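Local coordinates for protein succinyl-CoA:3-ketoacid coenzyme A transferase subunit B (Helicobacter pylori, PDB 3RRL) that transfers coenzyme A from succinyl-CoA to a 3-oxo acid, releasing succinate and forming a 3-oxoacyl-CoA, as the B subunit of the enzyme, at residues Asn106-Asn111 against Thr159-Val164; Leu95-Gly100 against Ile136-His141; Met181-Leu186 against Ala201-Arg206. All coordinates share one frame; numbering follows the deposited sequence.

Contact 1. Residues Asn106-Asn111 against Thr159-Val164; sequences NGDLAN and TGKGVV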
ATOM      1  N   ASN B 106      27.435   8.827 -19.740  1.00 40.79           N
ATOM      2  CA  ASN B 106      26.582   7.663 -19.787  1.00 45.12           C
ATOM      3  C   ASN B 106      25.197   7.943 -19.222  1.00 42.79           C
ATOM      4  O   ASN B 106      24.353   7.076 -19.217  1.00 46.47           O
ATOM      5  CB  ASN B 106      27.231   6.503 -19.046  1.00 55.28           C
ATOM      6  CG  ASN B 106      26.258   5.396 -18.733  1.00 67.37           C
ATOM      7  OD1 ASN B 106      25.542   4.918 -19.606  1.00 71.77           O
ATOM      8  ND2 ASN B 106      26.222   4.980 -17.476  1.00 70.00           N
ATOM      9  N   GLY B 107      24.968   9.162 -18.756  1.00 36.79           N
ATOM     10  CA  GLY B 107      23.702   9.509 -18.145  1.00 32.27           C
ATOM     11  C   GLY B 107      23.639   9.303 -16.646  1.00 32.99           C
ATOM     12  O   GLY B 107      22.579   9.371 -16.067  1.00 32.96           O
ATOM     13  N   ASP B 108      24.779   9.021 -16.031  1.00 32.15           N
ATOM     14  CA  ASP B 108      24.888   8.881 -14.594  1.00 36.29           C
ATOM     15  C   ASP B 108      24.710  10.216 -13.893  1.00 37.71           C
ATOM     16  O   ASP B 108      25.075  11.246 -14.423  1.00 38.14           O
ATOM     17  CB  ASP B 108      26.244   8.314 -14.223  1.00 39.55           C
ATOM     18  CG  ASP B 108      26.498   6.975 -14.838  1.00 47.07           C
ATOM     19  OD1 ASP B 108      25.568   6.401 -15.415  1.00 46.76           O
ATOM     20  OD2 ASP B 108      27.639   6.494 -14.755  1.00 50.59           O
ATOM     21  N   LEU B 109      24.115  10.194 -12.708  1.00 36.69           N
ATOM     22  CA  LEU B 109      23.908  11.406 -11.924  1.00 34.55           C
ATOM     23  C   LEU B 109      24.421  11.316 -10.495  1.00 34.03           C
ATOM     24  O   LEU B 109      24.182  10.347  -9.808  1.00 34.40           O
ATOM     25  CB  LEU B 109      22.434  11.810 -11.923  1.00 30.66           C
ATOM     26  CG  LEU B 109      22.021  12.843 -10.877  1.00 31.01           C
ATOM     27  CD1 LEU B 109      22.475  14.243 -11.230  1.00 33.49           C
ATOM     28  CD2 LEU B 109      20.555  12.817 -10.621  1.00 24.02           C
ATOM     29  N   ALA B 110      25.138  12.337 -10.056  1.00 33.45           N
ATOM     30  CA  ALA B 110      25.540  12.410  -8.667  1.00 35.01           C
ATOM     31  C   ALA B 110      24.989  13.685  -8.062  1.00 37.07           C
ATOM     32  O   ALA B 110      25.405  14.766  -8.426  1.00 37.59           O
ATOM     33  CB  ALA B 110      27.034  12.380  -8.548  1.00 33.33           C
ATOM     34  N   ASN B 111      24.036  13.560  -7.147  1.00 36.56           N
ATOM     35  CA  ASN B 111      23.502  14.731  -6.466  1.00 34.89           C
ATOM     36  C   ASN B 111      23.235  14.636  -4.965  1.00 38.01           C
ATOM     37  O   ASN B 111      22.652  15.537  -4.399  1.00 46.60           O
ATOM     38  CB  ASN B 111      22.295  15.308  -7.205  1.00 33.35           C
ATOM     39  CG  ASN B 111      21.013  14.587  -6.896  1.00 36.53           C
ATOM     40  OD1 ASN B 111      21.012  13.490  -6.379  1.00 35.85           O
ATOM     41  ND2 ASN B 111      19.910  15.211  -7.221  1.00 36.80           N
ATOM     42  N   THR B 159      23.772   9.069  -7.700  1.00 29.62           N
ATOM     43  CA  THR B 159      22.350   9.036  -7.379  1.00 31.85           C
ATOM     44  C   THR B 159      21.655   7.970  -8.226  1.00 34.74           C
ATOM     45  O   THR B 159      20.719   7.311  -7.775  1.00 32.88           O
ATOM     46  CB  THR B 159      21.694  10.377  -7.643  1.00 24.70           C
ATOM     47  OG1 THR B 159      22.363  11.384  -6.878  1.00 29.19           O
ATOM     48  CG2 THR B 159      20.240  10.329  -7.255  1.00 23.10           C
ATOM     49  N   GLY B 160      22.119   7.816  -9.463  1.00 35.23           N
ATOM     50  CA  GLY B 160      21.594   6.794 -10.348  1.00 33.96           C
ATOM     51  C   GLY B 160      22.476   6.606 -11.568  1.00 30.09           C
ATOM     52  O   GLY B 160      23.192   7.521 -11.973  1.00 23.81           O
ATOM     53  N   LYS B 161      22.405   5.418 -12.163  1.00 32.12           N
ATOM     54  CA  LYS B 161      23.215   5.078 -13.327  1.00 35.37           C
ATOM     55  C   LYS B 161      22.357   5.099 -14.594  1.00 33.38           C
ATOM     56  O   LYS B 161      21.320   4.438 -14.655  1.00 38.54           O
ATOM     57  CB  LYS B 161      23.841   3.698 -13.113  1.00 44.45           C
ATOM     58  CG  LYS B 161      24.970   3.340 -14.054  1.00 53.10           C
ATOM     59  CD  LYS B 161      25.762   2.151 -13.516  1.00 59.66           C
ATOM     60  CE  LYS B 161      26.600   1.488 -14.613  1.00 64.48           C
ATOM     61  NZ  LYS B 161      27.394   2.461 -15.427  1.00 66.99           N
ATOM     62  N   GLY B 162      22.773   5.880 -15.586  1.00 30.08           N
ATOM     63  CA  GLY B 162      22.067   5.974 -16.859  1.00 29.34           C
ATOM     64  C   GLY B 162      20.613   6.396 -16.703  1.00 32.02           C
ATOM     65  O   GLY B 162      19.719   5.861 -17.363  1.00 32.59           O
ATOM     66  N   VAL B 163      20.360   7.303 -15.767  1.00 30.76           N
ATOM     67  CA  VAL B 163      18.998   7.780 -15.535  1.00 26.00           C
ATOM     68  C   VAL B 163      18.629   9.110 -16.205  1.00 27.32           C
ATOM     69  O   VAL B 163      17.453   9.462 -16.281  1.00 35.07           O
ATOM     70  CB  VAL B 163      18.728   7.898 -14.027  1.00 26.11           C
ATOM     71  CG1 VAL B 163      18.778   6.519 -13.383  1.00 25.00           C
ATOM     72  CG2 VAL B 163      19.740   8.852 -13.379  1.00 24.37           C
ATOM     73  N   VAL B 164      19.612   9.846 -16.705  1.00 25.55           N
ATOM     74  CA  VAL B 164      19.340  11.214 -17.142  1.00 26.77           C
ATOM     75  C   VAL B 164      18.913  11.232 -18.597  1.00 27.65           C
ATOM     76  O   VAL B 164      19.642  10.753 -19.449  1.00 29.14           O
ATOM     77  CB  VAL B 164      20.572  12.132 -16.955  1.00 27.78           C
ATOM     78  CG1 VAL B 164      20.284  13.536 -17.478  1.00 23.21           C
ATOM     79  CG2 VAL B 164      20.975  12.179 -15.486  1.00 31.28           C
TER
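Leu109 faces both Thr159 and Gly160 across a classic beta bulge, by which the loop 159-164 of the CoA-transferase fold lies antiparallel against the start of strand 109-114. Leu109 N gives a nearly straight bond to Gly160 O at 2.9 Å, while Leu109 O accepts from Gly160 N at 3.3 Å; Thr159 N also points at Leu109 O, though the modelled separation is too short to be taken literally. The Thr159 hydroxyl bonds twice to Asn111: OG1 accepts from Asn111 N at 2.8 Å and donates to Asn111 OD1 at 2.6 Å, so it holds both the backbone N-H and the side-chain carbonyl. Asn111 chi1 (82°) turns CG back toward this hydroxyl. Leu109 and Thr159 run side by side, with CD2 of the leucine 4.0 Å from CB of the threonine; Leu109 CB also rests on Val164 CG2, and Val129 of helix 125-131 packs against Leu109. Further along, Gly107 O accepts from Val164 N and weakly from Val163 N. With Asp108 CG anti to the carbonyl carbon (chi1 -59°), its carboxylate lies alongside Lys161, OD1 3.4 Å from Lys161 CG. Asp108 OD1 receives Gly162 N on its anti side, 2.8 Å away and 16° out of the carboxylate plane.

Contact 2. Residues Leu95-Gly100 against Ile136-His141; sequences LAILGG and IVIMEH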
ATOM      1  N   LEU B  95       7.309  14.068 -15.351  1.00 33.97           N
ATOM      2  CA  LEU B  95       8.558  14.801 -15.366  1.00 32.54           C
ATOM      3  C   LEU B  95       9.136  15.037 -13.974  1.00 31.80           C
ATOM      4  O   LEU B  95       8.461  15.551 -13.087  1.00 31.06           O
ATOM      5  CB  LEU B  95       8.321  16.130 -16.067  1.00 34.21           C
ATOM      6  CG  LEU B  95       9.521  17.022 -16.292  1.00 40.72           C
ATOM      7  CD1 LEU B  95      10.566  16.254 -17.063  1.00 46.38           C
ATOM      8  CD2 LEU B  95       9.057  18.239 -17.059  1.00 42.90           C
ATOM      9  N   ALA B  96      10.403  14.688 -13.800  1.00 30.38           N
ATOM     10  CA  ALA B  96      11.122  15.035 -12.588  1.00 27.38           C
ATOM     11  C   ALA B  96      12.313  15.885 -12.987  1.00 32.23           C
ATOM     12  O   ALA B  96      13.114  15.485 -13.836  1.00 33.55           O
ATOM     13  CB  ALA B  96      11.577  13.796 -11.851  1.00 21.99           C
ATOM     14  N   ILE B  97      12.406  17.069 -12.391  1.00 34.60           N
ATOM     15  CA  ILE B  97      13.517  17.966 -12.641  1.00 32.65           C
ATOM     16  C   ILE B  97      14.388  18.007 -11.403  1.00 32.03           C
ATOM     17  O   ILE B  97      13.884  18.158 -10.286  1.00 30.82           O
ATOM     18  CB  ILE B  97      13.037  19.373 -13.000  1.00 29.36           C
ATOM     19  CG1 ILE B  97      12.050  19.307 -14.173  1.00 24.74           C
ATOM     20  CG2 ILE B  97      14.225  20.254 -13.351  1.00 24.99           C
ATOM     21  CD1 ILE B  97      11.574  20.656 -14.645  1.00 23.47           C
ATOM     22  N   LEU B  98      15.692  17.850 -11.603  1.00 30.37           N
ATOM     23  CA  LEU B  98      16.624  17.705 -10.494  1.00 30.14           C
ATOM     24  C   LEU B  98      17.874  18.536 -10.713  1.00 31.13           C
ATOM     25  O   LEU B  98      18.252  18.825 -11.856  1.00 31.45           O
ATOM     26  CB  LEU B  98      17.036  16.237 -10.319  1.00 31.94           C
ATOM     27  CG  LEU B  98      16.010  15.176  -9.922  1.00 34.83           C
ATOM     28  CD1 LEU B  98      15.519  14.419 -11.142  1.00 32.26           C
ATOM     29  CD2 LEU B  98      16.628  14.205  -8.937  1.00 37.52           C
ATOM     30  N   GLY B  99      18.517  18.920  -9.612  1.00 28.81           N
ATOM     31  CA  GLY B  99      19.830  19.530  -9.682  1.00 28.87           C
ATOM     32  C   GLY B  99      20.872  18.433  -9.675  1.00 30.95           C
ATOM     33  O   GLY B  99      20.542  17.278  -9.431  1.00 34.80           O
ATOM     34  N   GLY B 100      22.125  18.774  -9.952  1.00 32.01           N
ATOM     35  CA  GLY B 100      23.186  17.790  -9.867  1.00 33.14           C
ATOM     36  C   GLY B 100      24.531  18.410  -9.559  1.00 37.97           C
ATOM     37  O   GLY B 100      24.773  19.588  -9.836  1.00 41.07           O
ATOM     38  N   ILE B 136      14.936  15.178 -16.141  1.00 29.91           N
ATOM     39  CA  ILE B 136      15.750  16.305 -16.574  1.00 31.15           C
ATOM     40  C   ILE B 136      16.636  16.809 -15.432  1.00 31.48           C
ATOM     41  O   ILE B 136      16.146  17.094 -14.343  1.00 30.15           O
ATOM     42  CB  ILE B 136      14.874  17.480 -17.038  1.00 31.64           C
ATOM     43  CG1 ILE B 136      13.902  17.028 -18.127  1.00 34.36           C
ATOM     44  CG2 ILE B 136      15.738  18.638 -17.532  1.00 31.87           C
ATOM     45  CD1 ILE B 136      12.914  18.111 -18.533  1.00 34.89           C
ATOM     46  N   VAL B 137      17.938  16.916 -15.682  1.00 28.46           N
ATOM     47  CA  VAL B 137      18.847  17.528 -14.724  1.00 28.98           C
ATOM     48  C   VAL B 137      19.197  18.936 -15.195  1.00 31.44           C
ATOM     49  O   VAL B 137      19.532  19.143 -16.364  1.00 33.98           O
ATOM     50  CB  VAL B 137      20.148  16.719 -14.563  1.00 30.77           C
ATOM     51  CG1 VAL B 137      21.159  17.500 -13.722  1.00 34.82           C
ATOM     52  CG2 VAL B 137      19.868  15.370 -13.936  1.00 28.49           C
ATOM     53  N   ILE B 138      19.102  19.902 -14.290  1.00 29.10           N
ATOM     54  CA  ILE B 138      19.490  21.271 -14.597  1.00 32.95           C
ATOM     55  C   ILE B 138      20.559  21.722 -13.609  1.00 35.37           C
ATOM     56  O   ILE B 138      20.404  21.583 -12.392  1.00 38.47           O
ATOM     57  CB  ILE B 138      18.289  22.241 -14.600  1.00 34.36           C
ATOM     58  CG1 ILE B 138      17.774  22.485 -13.174  1.00 35.00           C
ATOM     59  CG2 ILE B 138      17.198  21.721 -15.524  1.00 31.46           C
ATOM     60  CD1 ILE B 138      16.695  23.563 -13.091  1.00 33.41           C
HETATM   61  N   MSE B 139      21.652  22.236 -14.151  1.00 34.02           N
HETATM   62  CA  MSE B 139      22.880  22.353 -13.395  1.00 37.04           C
HETATM   63  C   MSE B 139      23.775  23.430 -13.977  1.00 38.30           C
HETATM   64  O   MSE B 139      23.810  23.614 -15.194  1.00 34.34           O
HETATM   65  CB  MSE B 139      23.587  21.013 -13.512  1.00 38.99           C
HETATM   66  CG  MSE B 139      24.835  20.856 -12.715  1.00 44.22           C
HETATM   67 SE   MSE B 139      25.436  19.047 -13.048  0.63 35.90          SE
HETATM   68  CE  MSE B 139      26.024  19.244 -14.891  1.00 32.35           C
ATOM     69  N   GLU B 140      24.533  24.111 -13.126  1.00 40.22           N
ATOM     70  CA  GLU B 140      25.588  24.986 -13.624  1.00 44.16           C
ATOM     71  C   GLU B 140      26.676  24.110 -14.235  1.00 38.65           C
ATOM     72  O   GLU B 140      27.022  23.063 -13.683  1.00 36.13           O
ATOM     73  CB  GLU B 140      26.138  25.878 -12.508  1.00 50.40           C
ATOM     74  CG  GLU B 140      25.246  27.076 -12.199  1.00 55.37           C
ATOM     75  CD  GLU B 140      25.569  27.729 -10.872  1.00 64.45           C
ATOM     76  OE1 GLU B 140      26.643  28.358 -10.758  1.00 69.57           O
ATOM     77  OE2 GLU B 140      24.745  27.611  -9.938  1.00 68.00           O
ATOM     78  N   HIS B 141      27.192  24.531 -15.388  1.00 39.21           N
ATOM     79  CA  HIS B 141      28.059  23.683 -16.208  1.00 39.36           C
ATOM     80  C   HIS B 141      29.420  23.409 -15.563  1.00 39.58           C
ATOM     81  O   HIS B 141      29.972  22.319 -15.713  1.00 39.66           O
ATOM     82  CB  HIS B 141      28.241  24.289 -17.606  1.00 41.22           C
ATOM     83  CG  HIS B 141      28.690  23.301 -18.639  1.00 40.70           C
ATOM     84  ND1 HIS B 141      27.845  22.795 -19.604  1.00 38.66           N
ATOM     85  CD2 HIS B 141      29.896  22.719 -18.853  1.00 42.05           C
ATOM     86  CE1 HIS B 141      28.508  21.945 -20.370  1.00 38.22           C
ATOM     87  NE2 HIS B 141      29.756  21.885 -19.937  1.00 43.98           N
TER
HETATM   88  O   HOH W   1      21.782  22.124  -9.886  1.00 40.03           O
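Two neighbouring parallel strands at the centre of the main mixed sheet, 95-98 and 134-138, meet here, Ile97 pairing with Ile136 and Leu98 with Val137. The axes of 95-98 and 136-138 approach to 4.7 Å and are 23° from parallel. Three backbone hydrogen bonds join them: Ile136 N to Ala96 O, Leu98 N to Ile136 O and Ile138 N to Leu98 O, the last at 2.8 Å. Beyond the pairing the chains stay linked through a water that donates to Ile138 O at 2.9 Å and accepts weakly from Gly100 N. On the sheet face of Ile97 and Ile136, Leu95 chi1 (-176°) carries CG over toward Ile136. The Leu95 and Ile136 side chains cross at a slant, CD1 of Leu95 lying 3.6 Å from Ile136 CG1; the still closer approach of the two CD1 methyls is doubtful. Ile97 CG2 touches Ile138 CG2 at 4.0 Å. Farther along the chains, Met139, a selenomethionine, lays CG and SE against the carbonyl of Gly100, with SE 3.3 Å from Gly100 O. Helix 125-131 covers Ala96 and Leu98, helix 2-10 covers Ile138 through Ile5 and Ala9, and strands 18-21 and 166-168 flank the pair within the sheet.

Contact 3. Residues Met181-Leu186 against Ala201-Arg206; sequences MKLVEL and AEFEVR
Lys182 and Glu204 pair in parallel register, as do Leu183 and Val205, and the backbone carries three hydrogen bonds across the contact. Glu204 N donates to Met181 O, Leu183 N to Glu204 O at 2.9 Å, and Arg206 N to Leu183 O at a less direct N-H...O angle of 136°. The charged contacts centre on Glu204 OE1. Lys182 and Glu204 lie side by side, and Lys182 NZ meets Glu204 OE1 nearly along its C-O axis at 3.0 Å. The same oxygen sits over one face of the Arg206 guanidinium, offset toward the rim and 3.3 Å from Arg206 NH1, so charge alone makes that bridge. Arg206 NH2 instead donates to Val205 O. With Lys182 NZ only 3.9 Å from Arg206 NE, the shared carboxylate would offset the repulsion of the two cations. The apolar contacts involve Phe203 and Ala201. Phe203 chi1 (60°) turns CG toward Leu183; the two side chains lie side by side, pointing the same way, with Phe203 CD1 3.7 Å from Leu183 CB. Met181, a selenomethionine, reaches Ala201 CB with SE at 4.2 Å. The arrangement is that of a beta-alpha-beta crossover, helix 192-198 linking parallel strands 180-186 and 204-205.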
HETATM    1  N   MSE B 181      25.778  10.600 -25.328  1.00 50.44           N
HETATM    2  CA  MSE B 181      25.330  11.964 -25.075  1.00 43.72           C
HETATM    3  C   MSE B 181      25.383  12.839 -26.324  1.00 43.21           C
HETATM    4  O   MSE B 181      26.411  12.914 -26.996  1.00 44.32           O
HETATM    5  CB  MSE B 181      26.193  12.588 -23.981  1.00 38.22           C
HETATM    6  CG  MSE B 181      25.701  13.927 -23.491  1.00 35.85           C
HETATM    7 SE   MSE B 181      26.851  14.562 -22.064  0.77 50.00          SE
HETATM    8  CE  MSE B 181      25.708  15.917 -21.283  1.00195.45           C
ATOM      9  N   LYS B 182      24.277  13.511 -26.624  1.00 41.88           N
ATOM     10  CA  LYS B 182      24.219  14.405 -27.780  1.00 42.77           C
ATOM     11  C   LYS B 182      24.019  15.857 -27.363  1.00 43.24           C
ATOM     12  O   LYS B 182      23.167  16.155 -26.525  1.00 43.36           O
ATOM     13  CB  LYS B 182      23.080  13.991 -28.721  1.00 42.94           C
ATOM     14  CG  LYS B 182      23.159  12.567 -29.247  1.00 45.72           C
ATOM     15  CD  LYS B 182      21.812  12.143 -29.818  1.00 51.48           C
ATOM     16  CE  LYS B 182      21.828  10.718 -30.381  1.00 56.77           C
ATOM     17  NZ  LYS B 182      22.473  10.594 -31.729  1.00 59.00           N
ATOM     18  N   LEU B 183      24.767  16.760 -27.991  1.00 35.58           N
ATOM     19  CA  LEU B 183      24.589  18.179 -27.755  1.00 31.33           C
ATOM     20  C   LEU B 183      23.550  18.609 -28.764  1.00 34.03           C
ATOM     21  O   LEU B 183      23.827  18.645 -29.956  1.00 37.29           O
ATOM     22  CB  LEU B 183      25.891  18.905 -28.083  1.00 29.24           C
ATOM     23  CG  LEU B 183      25.803  20.429 -28.154  1.00 32.58           C
ATOM     24  CD1 LEU B 183      25.346  20.985 -26.805  1.00 30.27           C
ATOM     25  CD2 LEU B 183      27.130  21.050 -28.569  1.00 33.40           C
ATOM     26  N   VAL B 184      22.335  18.886 -28.304  1.00 32.04           N
ATOM     27  CA  VAL B 184      21.284  19.290 -29.227  1.00 31.16           C
ATOM     28  C   VAL B 184      20.968  20.782 -29.250  1.00 32.23           C
ATOM     29  O   VAL B 184      20.189  21.230 -30.086  1.00 38.60           O
ATOM     30  CB  VAL B 184      19.999  18.482 -28.989  1.00 29.51           C
ATOM     31  CG1 VAL B 184      20.290  17.005 -29.146  1.00 30.44           C
ATOM     32  CG2 VAL B 184      19.432  18.765 -27.596  1.00 27.18           C
ATOM     33  N   GLU B 185      21.547  21.547 -28.332  1.00 29.90           N
ATOM     34  CA  GLU B 185      21.275  22.981 -28.292  1.00 33.75           C
ATOM     35  C   GLU B 185      22.397  23.787 -27.629  1.00 36.04           C
ATOM     36  O   GLU B 185      22.971  23.363 -26.625  1.00 38.23           O
ATOM     37  CB  GLU B 185      19.939  23.225 -27.585  1.00 40.16           C
ATOM     38  CG  GLU B 185      19.323  24.596 -27.801  1.00 44.99           C
ATOM     39  CD  GLU B 185      17.997  24.767 -27.054  1.00 48.11           C
ATOM     40  OE1 GLU B 185      17.222  23.787 -26.957  1.00 48.20           O
ATOM     41  OE2 GLU B 185      17.730  25.883 -26.561  1.00 49.26           O
ATOM     42  N   LEU B 186      22.676  24.967 -28.173  1.00 34.64           N
ATOM     43  CA  LEU B 186      23.566  25.928 -27.532  1.00 35.39           C
ATOM     44  C   LEU B 186      22.708  27.015 -26.898  1.00 36.91           C
ATOM     45  O   LEU B 186      21.744  27.478 -27.509  1.00 38.97           O
ATOM     46  CB  LEU B 186      24.515  26.567 -28.555  1.00 33.84           C
ATOM     47  CG  LEU B 186      25.612  25.714 -29.207  1.00 31.95           C
ATOM     48  CD1 LEU B 186      26.291  26.473 -30.352  1.00 31.97           C
ATOM     49  CD2 LEU B 186      26.640  25.250 -28.176  1.00 32.05           C
ATOM     50  N   ALA B 201      33.133  15.210 -20.739  1.00 42.95           N
ATOM     51  CA  ALA B 201      32.398  14.097 -21.324  1.00 39.89           C
ATOM     52  C   ALA B 201      32.540  14.113 -22.841  1.00 42.35           C
ATOM     53  O   ALA B 201      32.635  15.178 -23.447  1.00 45.04           O
ATOM     54  CB  ALA B 201      30.926  14.174 -20.932  1.00 37.32           C
ATOM     55  N   GLU B 202      32.575  12.930 -23.446  1.00 43.23           N
ATOM     56  CA  GLU B 202      32.565  12.813 -24.899  1.00 47.16           C
ATOM     57  C   GLU B 202      31.130  12.845 -25.396  1.00 44.73           C
ATOM     58  O   GLU B 202      30.262  12.156 -24.851  1.00 43.87           O
ATOM     59  CB  GLU B 202      33.221  11.505 -25.341  1.00 54.97           C
ATOM     60  CG  GLU B 202      34.675  11.368 -24.932  1.00 62.56           C
ATOM     61  CD  GLU B 202      35.197   9.949 -25.101  1.00 69.37           C
ATOM     62  OE1 GLU B 202      34.393   8.992 -24.993  1.00 67.14           O
ATOM     63  OE2 GLU B 202      36.415   9.795 -25.344  1.00 74.27           O
ATOM     64  N   PHE B 203      30.878  13.628 -26.440  1.00 41.39           N
ATOM     65  CA  PHE B 203      29.521  13.750 -26.961  1.00 39.98           C
ATOM     66  C   PHE B 203      29.499  13.908 -28.476  1.00 42.79           C
ATOM     67  O   PHE B 203      30.498  14.296 -29.082  1.00 44.65           O
ATOM     68  CB  PHE B 203      28.793  14.929 -26.297  1.00 31.63           C
ATOM     69  CG  PHE B 203      29.459  16.262 -26.520  1.00 32.34           C
ATOM     70  CD1 PHE B 203      29.053  17.094 -27.557  1.00 32.01           C
ATOM     71  CD2 PHE B 203      30.485  16.688 -25.694  1.00 34.80           C
ATOM     72  CE1 PHE B 203      29.659  18.325 -27.768  1.00 31.11           C
ATOM     73  CE2 PHE B 203      31.092  17.918 -25.898  1.00 37.13           C
ATOM     74  CZ  PHE B 203      30.677  18.738 -26.940  1.00 34.13           C
ATOM     75  N   GLU B 204      28.351  13.605 -29.075  1.00 40.86           N
ATOM     76  CA  GLU B 204      28.145  13.800 -30.502  1.00 43.27           C
ATOM     77  C   GLU B 204      27.480  15.150 -30.711  1.00 38.91           C
ATOM     78  O   GLU B 204      26.599  15.535 -29.941  1.00 34.69           O
ATOM     79  CB  GLU B 204      27.235  12.710 -31.067  1.00 50.25           C
ATOM     80  CG  GLU B 204      27.745  11.294 -30.888  1.00 59.84           C
ATOM     81  CD  GLU B 204      26.664  10.252 -31.155  1.00 68.52           C
ATOM     82  OE1 GLU B 204      25.502  10.647 -31.400  1.00 71.27           O
ATOM     83  OE2 GLU B 204      26.973   9.039 -31.117  1.00 70.74           O
ATOM     84  N   VAL B 205      27.879  15.859 -31.763  1.00 35.90           N
ATOM     85  CA  VAL B 205      27.295  17.161 -32.037  1.00 32.51           C
ATOM     86  C   VAL B 205      26.111  17.003 -32.984  1.00 35.74           C
ATOM     87  O   VAL B 205      26.254  16.721 -34.178  1.00 38.89           O
ATOM     88  CB  VAL B 205      28.337  18.108 -32.658  1.00 34.52           C
ATOM     89  CG1 VAL B 205      27.674  19.406 -33.112  1.00 33.94           C
ATOM     90  CG2 VAL B 205      29.458  18.374 -31.662  1.00 32.41           C
ATOM     91  N   ARG B 206      24.937  17.150 -32.391  1.00 33.45           N
ATOM     92  CA  ARG B 206      23.637  17.093 -33.045  1.00 32.58           C
ATOM     93  C   ARG B 206      22.912  18.422 -33.261  1.00 37.12           C
ATOM     94  O   ARG B 206      21.688  18.434 -33.341  1.00 41.85           O
ATOM     95  CB  ARG B 206      22.750  16.020 -32.422  1.00 38.40           C
ATOM     96  CG  ARG B 206      23.316  14.612 -32.630  1.00 41.22           C
ATOM     97  CD  ARG B 206      23.508  14.308 -34.119  1.00 41.49           C
ATOM     98  NE  ARG B 206      24.019  12.958 -34.347  1.00 43.10           N
ATOM     99  CZ  ARG B 206      25.310  12.643 -34.427  1.00 44.75           C
ATOM    100  NH1 ARG B 206      25.673  11.386 -34.637  1.00 46.49           N
ATOM    101  NH2 ARG B 206      26.240  13.581 -34.299  1.00 42.07           N
TER

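How the contacts relate
Contacts 1 and 2 interlock along the chain, their segments alternating in the order 95-100, 106-111, 136-141, 159-164; contact 3 follows both. The centres of contacts 1 and 2 are about 11 Å apart and they touch: Asn111 ND2 probably bonds to Gly99 O, and Val164 packs on Val137. The loop and the strand of the smaller sheet in contact 1 are thereby seated on the central strands of contact 2, near Glu43, the predicted active-site residue. The centre of contact 3 lies about 17 Å from those of contacts 1 and 2, and it touches neither. It shares the ten-stranded sheet with contact 2 but includes 204-205, an outermost strand within this chain, away from that site.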